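Local coordinates for protein thiazoline oxidase/subtilisin-like protease (Prochloron didemni, PDB 4H6X) that probably cleaves patellamide precursor peptides and joins the core's ends into a macrocycle, as a transamidating protease with a subtilisin-like fold, at residues 28-39 with 129-139; 41-49 with 259-267. One frame throughout, in Å; residues are numbered along the deposited sequence.

How the contacts relate
Contact 1 pairs two neighbouring strands, 34-39 and 133-138, in the parallel seven-stranded sheet at the heart of the subtilisin-like domain; contact 2 joins the loop that follows the first of these strands to the turn between strands 257-259 and 268-270. Their centres lie about 16 Å apart. Along the chain the segments alternate, 28-39, 41-49, 129-139 and 259-267, and the two contacts touch where N136 meets Y44 and P42. Helix 101-118 packs against both. It carries H109, hydrogen-bonded to D39, which together with S274 fits a subtilase Ser-His-Asp triad, so contact 1 probably ends at the active site.

Contact 1 of 2, residues 28-39 with 129-139; sequences LGDPQITIVIID and APNCRVINMPQ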
loop_
_atom_site.group_PDB
_atom_site.type_symbol
_atom_site.label_atom_id
_atom_site.label_comp_id
_atom_site.label_asym_id
_atom_site.label_seq_id
_atom_site.Cartn_x
_atom_site.Cartn_y
_atom_site.Cartn_z
ATOM N N LEU A 28 -7.520 6.986 -13.048
ATOM C CA LEU A 28 -6.632 7.260 -11.914
ATOM C C LEU A 28 -7.353 6.892 -10.613
ATOM O O LEU A 28 -6.918 7.258 -9.524
ATOM C CB LEU A 28 -6.172 8.726 -11.886
ATOM C CG LEU A 28 -5.299 9.271 -13.023
ATOM C CD1 LEU A 28 -4.916 10.715 -12.725
ATOM C CD2 LEU A 28 -4.054 8.427 -13.284
ATOM N N GLY A 29 -8.452 6.156 -10.748
ATOM C CA GLY A 29 -9.227 5.676 -9.613
ATOM C C GLY A 29 -10.620 6.267 -9.556
ATOM O O GLY A 29 -10.930 7.244 -10.249
ATOM N N ASP A 30 -11.461 5.671 -8.722
ATOM C CA ASP A 30 -12.824 6.133 -8.536
ATOM C C ASP A 30 -13.133 6.266 -7.045
ATOM O O ASP A 30 -12.868 5.341 -6.283
ATOM C CB ASP A 30 -13.786 5.139 -9.182
ATOM C CG ASP A 30 -15.162 5.706 -9.353
ATOM O OD1 ASP A 30 -15.894 5.852 -8.353
ATOM O OD2 ASP A 30 -15.510 6.017 -10.504
ATOM N N PRO A 31 -13.698 7.418 -6.624
ATOM C CA PRO A 31 -14.028 7.658 -5.211
ATOM C C PRO A 31 -15.044 6.690 -4.604
ATOM O O PRO A 31 -15.267 6.736 -3.395
ATOM C CB PRO A 31 -14.590 9.100 -5.208
ATOM C CG PRO A 31 -14.878 9.414 -6.636
ATOM C CD PRO A 31 -13.864 8.644 -7.428
ATOM N N GLN A 32 -15.658 5.833 -5.423
ATOM C CA GLN A 32 -16.524 4.779 -4.893
ATOM C C GLN A 32 -15.693 3.591 -4.385
ATOM O O GLN A 32 -16.220 2.688 -3.734
ATOM C CB GLN A 32 -17.540 4.298 -5.942
ATOM C CG GLN A 32 -18.565 5.336 -6.368
ATOM C CD GLN A 32 -19.648 4.741 -7.251
ATOM O OE1 GLN A 32 -20.366 3.823 -6.844
ATOM N NE2 GLN A 32 -19.772 5.259 -8.468
ATOM N N ILE A 33 -14.400 3.584 -4.704
ATOM C CA ILE A 33 -13.503 2.532 -4.223
ATOM C C ILE A 33 -12.797 3.071 -2.980
ATOM O O ILE A 33 -12.068 4.073 -3.058
ATOM C CB ILE A 33 -12.466 2.103 -5.296
ATOM C CG1 ILE A 33 -13.167 1.594 -6.574
ATOM C CG2 ILE A 33 -11.505 1.050 -4.741
ATOM C CD1 ILE A 33 -14.184 0.499 -6.331
ATOM N N THR A 34 -13.036 2.401 -1.855
ATOM C CA THR A 34 -12.460 2.769 -0.558
ATOM C C THR A 34 -11.344 1.818 -0.160
ATOM O O THR A 34 -11.560 0.603 -0.094
ATOM C CB THR A 34 -13.545 2.790 0.544
ATOM O OG1 THR A 34 -14.502 3.803 0.221
ATOM C CG2 THR A 34 -12.918 3.075 1.941
ATOM N N ILE A 35 -10.160 2.378 0.091
ATOM C CA ILE A 35 -9.018 1.612 0.587
ATOM C C ILE A 35 -8.826 2.000 2.048
ATOM O O ILE A 35 -8.703 3.179 2.361
ATOM C CB ILE A 35 -7.714 1.946 -0.197
ATOM C CG1 ILE A 35 -7.885 1.677 -1.710
ATOM C CG2 ILE A 35 -6.518 1.179 0.374
ATOM C CD1 ILE A 35 -7.078 2.624 -2.590
ATOM N N VAL A 36 -8.819 1.007 2.939
ATOM C CA VAL A 36 -8.529 1.270 4.350
ATOM C C VAL A 36 -7.122 0.779 4.626
ATOM O O VAL A 36 -6.799 -0.390 4.387
ATOM C CB VAL A 36 -9.550 0.614 5.314
ATOM C CG1 VAL A 36 -9.186 0.913 6.766
ATOM C CG2 VAL A 36 -10.963 1.123 5.023
ATOM N N ILE A 37 -6.296 1.678 5.150
ATOM C CA ILE A 37 -4.897 1.387 5.404
ATOM C C ILE A 37 -4.673 1.224 6.899
ATOM O O ILE A 37 -4.804 2.188 7.682
ATOM C CB ILE A 37 -3.987 2.506 4.838
ATOM C CG1 ILE A 37 -4.178 2.623 3.314
ATOM C CG2 ILE A 37 -2.523 2.259 5.180
ATOM C CD1 ILE A 37 -3.445 3.820 2.702
ATOM N N ILE A 38 -4.355 -0.008 7.280
ATOM C CA ILE A 38 -4.034 -0.348 8.654
ATOM C C ILE A 38 -2.522 -0.251 8.812
ATOM O O ILE A 38 -1.760 -1.141 8.383
ATOM C CB ILE A 38 -4.598 -1.742 9.043
ATOM C CG1 ILE A 38 -6.130 -1.748 8.865
ATOM C CG2 ILE A 38 -4.157 -2.129 10.456
ATOM C CD1 ILE A 38 -6.794 -3.110 9.079
ATOM N N ASP A 39 -2.077 0.852 9.421
ATOM C CA ASP A 39 -0.646 1.158 9.490
ATOM C C ASP A 39 -0.489 2.231 10.567
ATOM O O ASP A 39 -1.357 2.354 11.437
ATOM C CB ASP A 39 -0.163 1.661 8.111
ATOM C CG ASP A 39 1.359 1.563 7.923
ATOM O OD1 ASP A 39 2.129 1.618 8.914
ATOM O OD2 ASP A 39 1.791 1.482 6.754
ATOM N N ALA A 129 -3.127 5.369 -7.408
ATOM C CA ALA A 129 -4.569 5.574 -7.500
ATOM C C ALA A 129 -5.034 6.852 -6.783
ATOM O O ALA A 129 -5.810 6.787 -5.804
ATOM C CB ALA A 129 -5.303 4.337 -6.985
ATOM N N PRO A 130 -4.570 8.025 -7.273
ATOM C CA PRO A 130 -4.841 9.318 -6.621
ATOM C C PRO A 130 -6.325 9.689 -6.476
ATOM O O PRO A 130 -6.656 10.566 -5.671
ATOM C CB PRO A 130 -4.139 10.328 -7.543
ATOM C CG PRO A 130 -4.105 9.654 -8.878
ATOM C CD PRO A 130 -3.825 8.210 -8.538
ATOM N N ASN A 131 -7.210 9.040 -7.233
ATOM C CA ASN A 131 -8.631 9.415 -7.197
ATOM C C ASN A 131 -9.545 8.516 -6.370
ATOM O O ASN A 131 -10.737 8.796 -6.249
ATOM C CB ASN A 131 -9.202 9.584 -8.618
ATOM C CG ASN A 131 -8.816 10.912 -9.255
ATOM O OD1 ASN A 131 -8.903 11.075 -10.476
ATOM N ND2 ASN A 131 -8.398 11.868 -8.434
ATOM N N CYS A 132 -8.991 7.446 -5.804
ATOM C CA CYS A 132 -9.743 6.593 -4.870
ATOM C C CYS A 132 -9.866 7.241 -3.511
ATOM O O CYS A 132 -9.076 8.136 -3.170
ATOM C CB CYS A 132 -9.072 5.225 -4.725
ATOM S SG CYS A 132 -9.132 4.261 -6.252
ATOM N N ARG A 133 -10.856 6.789 -2.742
ATOM C CA ARG A 133 -11.070 7.248 -1.368
ATOM C C ARG A 133 -10.166 6.427 -0.450
ATOM O O ARG A 133 -10.116 5.194 -0.546
ATOM C CB ARG A 133 -12.541 7.062 -0.978
ATOM C CG ARG A 133 -12.929 7.534 0.421
ATOM C CD ARG A 133 -14.446 7.534 0.573
ATOM N NE ARG A 133 -14.866 7.688 1.963
ATOM C CZ ARG A 133 -15.331 6.702 2.727
ATOM N NH1 ARG A 133 -15.458 5.470 2.242
ATOM N NH2 ARG A 133 -15.686 6.949 3.982
ATOM N N VAL A 134 -9.425 7.111 0.417
ATOM C CA VAL A 134 -8.531 6.412 1.331
ATOM C C VAL A 134 -8.867 6.774 2.770
ATOM O O VAL A 134 -9.012 7.963 3.097
ATOM C CB VAL A 134 -7.047 6.724 1.044
ATOM C CG1 VAL A 134 -6.171 6.243 2.199
ATOM C CG2 VAL A 134 -6.605 6.085 -0.273
ATOM N N ILE A 135 -9.016 5.743 3.603
ATOM C CA ILE A 135 -9.135 5.909 5.058
ATOM C C ILE A 135 -7.901 5.311 5.723
ATOM O O ILE A 135 -7.626 4.112 5.588
ATOM C CB ILE A 135 -10.398 5.223 5.627
ATOM C CG1 ILE A 135 -11.665 5.870 5.038
ATOM C CG2 ILE A 135 -10.407 5.265 7.171
ATOM C CD1 ILE A 135 -12.960 5.104 5.316
ATOM N N ASN A 136 -7.135 6.158 6.405
ATOM C CA ASN A 136 -6.072 5.678 7.271
ATOM C C ASN A 136 -6.633 5.309 8.641
ATOM O O ASN A 136 -7.372 6.090 9.247
ATOM C CB ASN A 136 -4.971 6.733 7.406
ATOM C CG ASN A 136 -4.040 6.771 6.201
ATOM O OD1 ASN A 136 -3.146 5.927 6.062
ATOM N ND2 ASN A 136 -4.222 7.758 5.347
ATOM N N MET A 137 -6.293 4.121 9.127
ATOM C CA MET A 137 -6.662 3.716 10.486
ATOM C C MET A 137 -5.375 3.531 11.302
ATOM O O MET A 137 -4.831 2.415 11.377
ATOM C CB MET A 137 -7.488 2.426 10.459
ATOM C CG MET A 137 -8.076 2.038 11.814
ATOM S SD MET A 137 -8.830 0.390 11.834
ATOM C CE MET A 137 -10.094 0.607 10.595
ATOM N N PRO A 138 -4.856 4.630 11.892
ATOM C CA PRO A 138 -3.518 4.555 12.505
ATOM C C PRO A 138 -3.475 3.647 13.725
ATOM O O PRO A 138 -4.419 3.638 14.513
ATOM C CB PRO A 138 -3.248 6.004 12.938
ATOM C CG PRO A 138 -4.115 6.825 12.042
ATOM C CD PRO A 138 -5.377 6.004 11.906
ATOM N N GLN A 139 -2.363 2.930 13.881
ATOM C CA GLN A 139 -2.178 1.943 14.934
ATOM C C GLN A 139 -1.036 2.303 15.909
ATOM O O GLN A 139 -0.699 1.509 16.798
ATOM C CB GLN A 139 -1.868 0.571 14.308
ATOM C CG GLN A 139 -2.904 0.061 13.305
ATOM C CD GLN A 139 -4.273 -0.130 13.933
ATOM O OE1 GLN A 139 -4.389 -0.625 15.056
ATOM N NE2 GLN A 139 -5.313 0.286 13.228
HETATM O O HOH W 1 -9.665 8.634 -12.380
#
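R133 reaches past T34 with its side chain lying beside the threonine and pointing the same way. Its CB rests 3.7 Å from P31 O, CG lies 4.1 Å from T34 OG1 with the chain extended, and CD 3.7 Å from the same oxygen. At the tip, NH1 donates to T34 OG1 over 2.8 Å, the hydroxyl oxygen sitting in the guanidinium plane at its edge, while I135 CG1 lies off-centre over one face. Cutting R133 back to alanine would probably leave T34 OG1 without this donor and bare the threonine's flank. The backbones run parallel, in a ladder that opens with R133 N to I33 O and runs on through I35, I135 and I37 to M137 N. This is the core of the parallel sheet of the subtilisin-like fold, sandwiched between helices: I35 touches helices 101-118 and 273-293, I37 touches 101-118, and V36 and M137 face helix 154-165. On the side of I35 and I37, I37 CD1 meets V134 CG1 at 3.7 Å; on the V36 side, the methionine bends at its third torsion (chi3 -60°) and sets CE 3.9 Å from V36 CG1. Before the strands, C132 SG presses on G29 CA at 3.6 Å, where a side chain would clash.

Contact 2 of 2, residues 41-49 with 259-267; sequences DPDYTLSCF and GAQPCTEEP
D43 opens the contact by holding C263 N, whose N-H points at OD2 over 2.7 Å and meets it nearly along the C-O axis. With CG anti to the backbone N (chi1 179°), the carboxylate is carried across to the other loop, and its second oxygen turns back on its own segment. There OD1 takes both T45 N and T45 OG1, the two donors reaching it from the same face of the carboxylate plane; the backbone bond makes an Asx turn. Three hydrogen bonds therefore fix the rotation of this carboxylate. T45 adds a longer link through its carbonyl, where a water bridges O to E265 OE2. L46 then sets its two methyls against the opposing loop: CD1 lies 3.6 Å from A260 CB and 3.4 Å from Q261 O, while CD2 reaches 3.2 Å from T264 O. The leucine thus lies against both ends of the type II turn from Q261 to T264, which lies in the connection of the small antiparallel hairpin 257-259/268-270 and rests on helices 70-82 and 101-118 of the subtilisin-like domain. At S47 the E265 side chain, bent at chi2 (-63°), brings its carboxylate over the start of the 3-10 turn 47-49. OE2 accepts from S47 N at 2.9 Å through its syn lone pair, and OE1 takes a water that C48 N also binds; S47 OG comes to an implausibly short 2.3 Å from E265 OE1, so the detail of that approach is doubtful. C48 follows with SG 4.0 Å from A260 CB, the same sulfur lying over the centre of the F49 ring.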
loop_
_atom_site.group_PDB
_atom_site.type_symbol
_atom_site.label_atom_id
_atom_site.label_comp_id
_atom_site.label_asym_id
_atom_site.label_seq_id
_atom_site.Cartn_x
_atom_site.Cartn_y
_atom_site.Cartn_z
ATOM N N ASP A 41 0.355 6.493 11.659
ATOM C CA ASP A 41 -0.341 7.753 11.501
ATOM C C ASP A 41 0.419 8.635 10.496
ATOM O O ASP A 41 1.491 9.146 10.813
ATOM C CB ASP A 41 -0.447 8.452 12.869
ATOM C CG ASP A 41 -1.345 9.670 12.844
ATOM O OD1 ASP A 41 -1.949 9.962 11.804
ATOM O OD2 ASP A 41 -1.453 10.350 13.884
ATOM N N PRO A 42 -0.144 8.819 9.288
ATOM C CA PRO A 42 0.505 9.579 8.228
ATOM C C PRO A 42 0.338 11.086 8.415
ATOM O O PRO A 42 -0.532 11.542 9.169
ATOM C CB PRO A 42 -0.256 9.132 6.979
ATOM C CG PRO A 42 -1.631 8.928 7.481
ATOM C CD PRO A 42 -1.466 8.330 8.862
ATOM N N ASP A 43 1.159 11.844 7.701
ATOM C CA ASP A 43 1.226 13.297 7.872
ATOM C C ASP A 43 0.414 13.953 6.763
ATOM O O ASP A 43 0.873 14.071 5.637
ATOM C CB ASP A 43 2.699 13.736 7.853
ATOM C CG ASP A 43 2.888 15.254 7.996
ATOM O OD1 ASP A 43 1.897 16.007 8.125
ATOM O OD2 ASP A 43 4.060 15.685 7.966
ATOM N N TYR A 44 -0.803 14.371 7.095
ATOM C CA TYR A 44 -1.724 14.969 6.121
ATOM C C TYR A 44 -1.422 16.423 5.744
ATOM O O TYR A 44 -2.168 17.010 4.965
ATOM C CB TYR A 44 -3.164 14.897 6.641
ATOM C CG TYR A 44 -3.860 13.577 6.442
ATOM C CD1 TYR A 44 -3.168 12.450 5.969
ATOM C CD2 TYR A 44 -5.207 13.437 6.756
ATOM C CE1 TYR A 44 -3.817 11.234 5.794
ATOM C CE2 TYR A 44 -5.852 12.226 6.580
ATOM C CZ TYR A 44 -5.154 11.131 6.107
ATOM O OH TYR A 44 -5.807 9.917 5.950
ATOM N N THR A 45 -0.357 17.003 6.294
ATOM C CA THR A 45 0.085 18.340 5.855
ATOM C C THR A 45 0.945 18.288 4.586
ATOM O O THR A 45 1.210 19.321 3.988
ATOM C CB THR A 45 0.860 19.123 6.948
ATOM O OG1 THR A 45 2.108 18.471 7.236
ATOM C CG2 THR A 45 0.043 19.260 8.220
ATOM N N LEU A 46 1.373 17.097 4.169
ATOM C CA LEU A 46 2.204 16.984 2.960
ATOM C C LEU A 46 1.397 17.265 1.703
ATOM O O LEU A 46 0.254 16.808 1.579
ATOM C CB LEU A 46 2.883 15.620 2.874
ATOM C CG LEU A 46 3.635 15.191 4.136
ATOM C CD1 LEU A 46 4.287 13.829 3.953
ATOM C CD2 LEU A 46 4.670 16.231 4.548
ATOM N N SER A 47 1.990 18.014 0.770
ATOM C CA SER A 47 1.270 18.474 -0.421
ATOM C C SER A 47 0.789 17.329 -1.308
ATOM O O SER A 47 -0.210 17.472 -2.002
ATOM C CB SER A 47 2.101 19.475 -1.241
ATOM O OG SER A 47 3.339 18.915 -1.666
ATOM N N CYS A 48 1.478 16.190 -1.265
ATOM C CA CYS A 48 1.036 15.018 -2.024
ATOM C C CYS A 48 -0.376 14.557 -1.657
ATOM O O CYS A 48 -1.017 13.864 -2.439
ATOM C CB CYS A 48 2.041 13.873 -1.909
ATOM S SG CYS A 48 2.181 13.151 -0.259
ATOM N N PHE A 49 -0.853 14.947 -0.476
ATOM C CA PHE A 49 -2.210 14.640 -0.046
ATOM C C PHE A 49 -3.194 15.781 -0.301
ATOM O O PHE A 49 -4.397 15.626 -0.098
ATOM C CB PHE A 49 -2.235 14.208 1.422
ATOM C CG PHE A 49 -1.388 12.999 1.701
ATOM C CD1 PHE A 49 -0.458 13.002 2.736
ATOM C CD2 PHE A 49 -1.507 11.855 0.909
ATOM C CE1 PHE A 49 0.332 11.888 2.983
ATOM C CE2 PHE A 49 -0.718 10.737 1.150
ATOM C CZ PHE A 49 0.204 10.754 2.187
ATOM N N GLY A 259 8.310 7.641 -2.100
ATOM C CA GLY A 259 7.163 8.042 -1.325
ATOM C C GLY A 259 7.501 9.122 -0.319
ATOM O O GLY A 259 8.675 9.516 -0.162
ATOM N N ALA A 260 6.471 9.575 0.382
ATOM C CA ALA A 260 6.603 10.658 1.359
ATOM C C ALA A 260 7.134 10.209 2.724
ATOM O O ALA A 260 6.999 9.036 3.111
ATOM C CB ALA A 260 5.273 11.370 1.518
ATOM N N GLN A 261 7.726 11.162 3.447
ATOM C CA GLN A 261 8.167 10.973 4.818
ATOM C C GLN A 261 7.634 12.158 5.645
ATOM O O GLN A 261 7.476 13.262 5.109
ATOM C CB GLN A 261 9.698 10.836 4.901
ATOM C CG GLN A 261 10.478 12.099 4.543
ATOM C CD GLN A 261 11.934 11.854 4.194
ATOM O OE1 GLN A 261 12.446 12.433 3.234
ATOM N NE2 GLN A 261 12.610 11.027 4.966
ATOM N N PRO A 262 7.328 11.931 6.937
ATOM C CA PRO A 262 6.666 12.963 7.749
ATOM C C PRO A 262 7.442 14.285 7.825
ATOM O O PRO A 262 8.675 14.275 7.820
ATOM C CB PRO A 262 6.611 12.348 9.159
ATOM C CG PRO A 262 6.898 10.898 8.998
ATOM C CD PRO A 262 7.589 10.688 7.690
ATOM N N CYS A 263 6.697 15.388 7.906
ATOM C CA CYS A 263 7.209 16.724 8.265
ATOM C C CYS A 263 8.075 17.406 7.211
ATOM O O CYS A 263 8.691 18.435 7.489
ATOM C CB CYS A 263 7.960 16.685 9.593
ATOM S SG CYS A 263 6.953 16.125 10.973
ATOM N N THR A 264 8.127 16.838 6.013
ATOM C CA THR A 264 8.899 17.441 4.943
ATOM C C THR A 264 8.312 17.143 3.576
ATOM O O THR A 264 7.669 16.119 3.375
ATOM C CB THR A 264 10.393 17.060 4.977
ATOM O OG1 THR A 264 11.038 17.630 3.835
ATOM C CG2 THR A 264 10.594 15.540 4.939
ATOM N N GLU A 265 8.562 18.049 2.638
ATOM C CA GLU A 265 8.079 17.887 1.280
ATOM C C GLU A 265 8.980 16.985 0.447
ATOM O O GLU A 265 8.557 16.508 -0.604
ATOM C CB GLU A 265 7.877 19.247 0.603
ATOM C CG GLU A 265 6.635 19.974 1.088
ATOM C CD GLU A 265 5.340 19.223 0.775
ATOM O OE1 GLU A 265 5.215 18.632 -0.324
ATOM O OE2 GLU A 265 4.438 19.238 1.628
ATOM N N GLU A 266 10.194 16.733 0.930
ATOM C CA GLU A 266 11.161 15.904 0.205
ATOM C C GLU A 266 10.822 14.409 0.311
ATOM O O GLU A 266 10.714 13.873 1.411
ATOM C CB GLU A 266 12.584 16.165 0.715
ATOM C CG GLU A 266 13.700 15.448 -0.039
ATOM C CD GLU A 266 15.093 15.723 0.537
ATOM O OE1 GLU A 266 15.216 16.474 1.536
ATOM O OE2 GLU A 266 16.082 15.186 -0.012
ATOM N N PRO A 267 10.649 13.737 -0.841
ATOM C CA PRO A 267 10.350 12.303 -0.802
ATOM C C PRO A 267 11.597 11.454 -0.597
ATOM O O PRO A 267 12.707 11.979 -0.603
ATOM C CB PRO A 267 9.723 12.040 -2.173
ATOM C CG PRO A 267 10.271 13.105 -3.062
ATOM C CD PRO A 267 10.485 14.309 -2.192
HETATM O O HOH W 2 3.565 20.668 3.531
HETATM O O HOH W 3 4.353 15.876 -0.273
#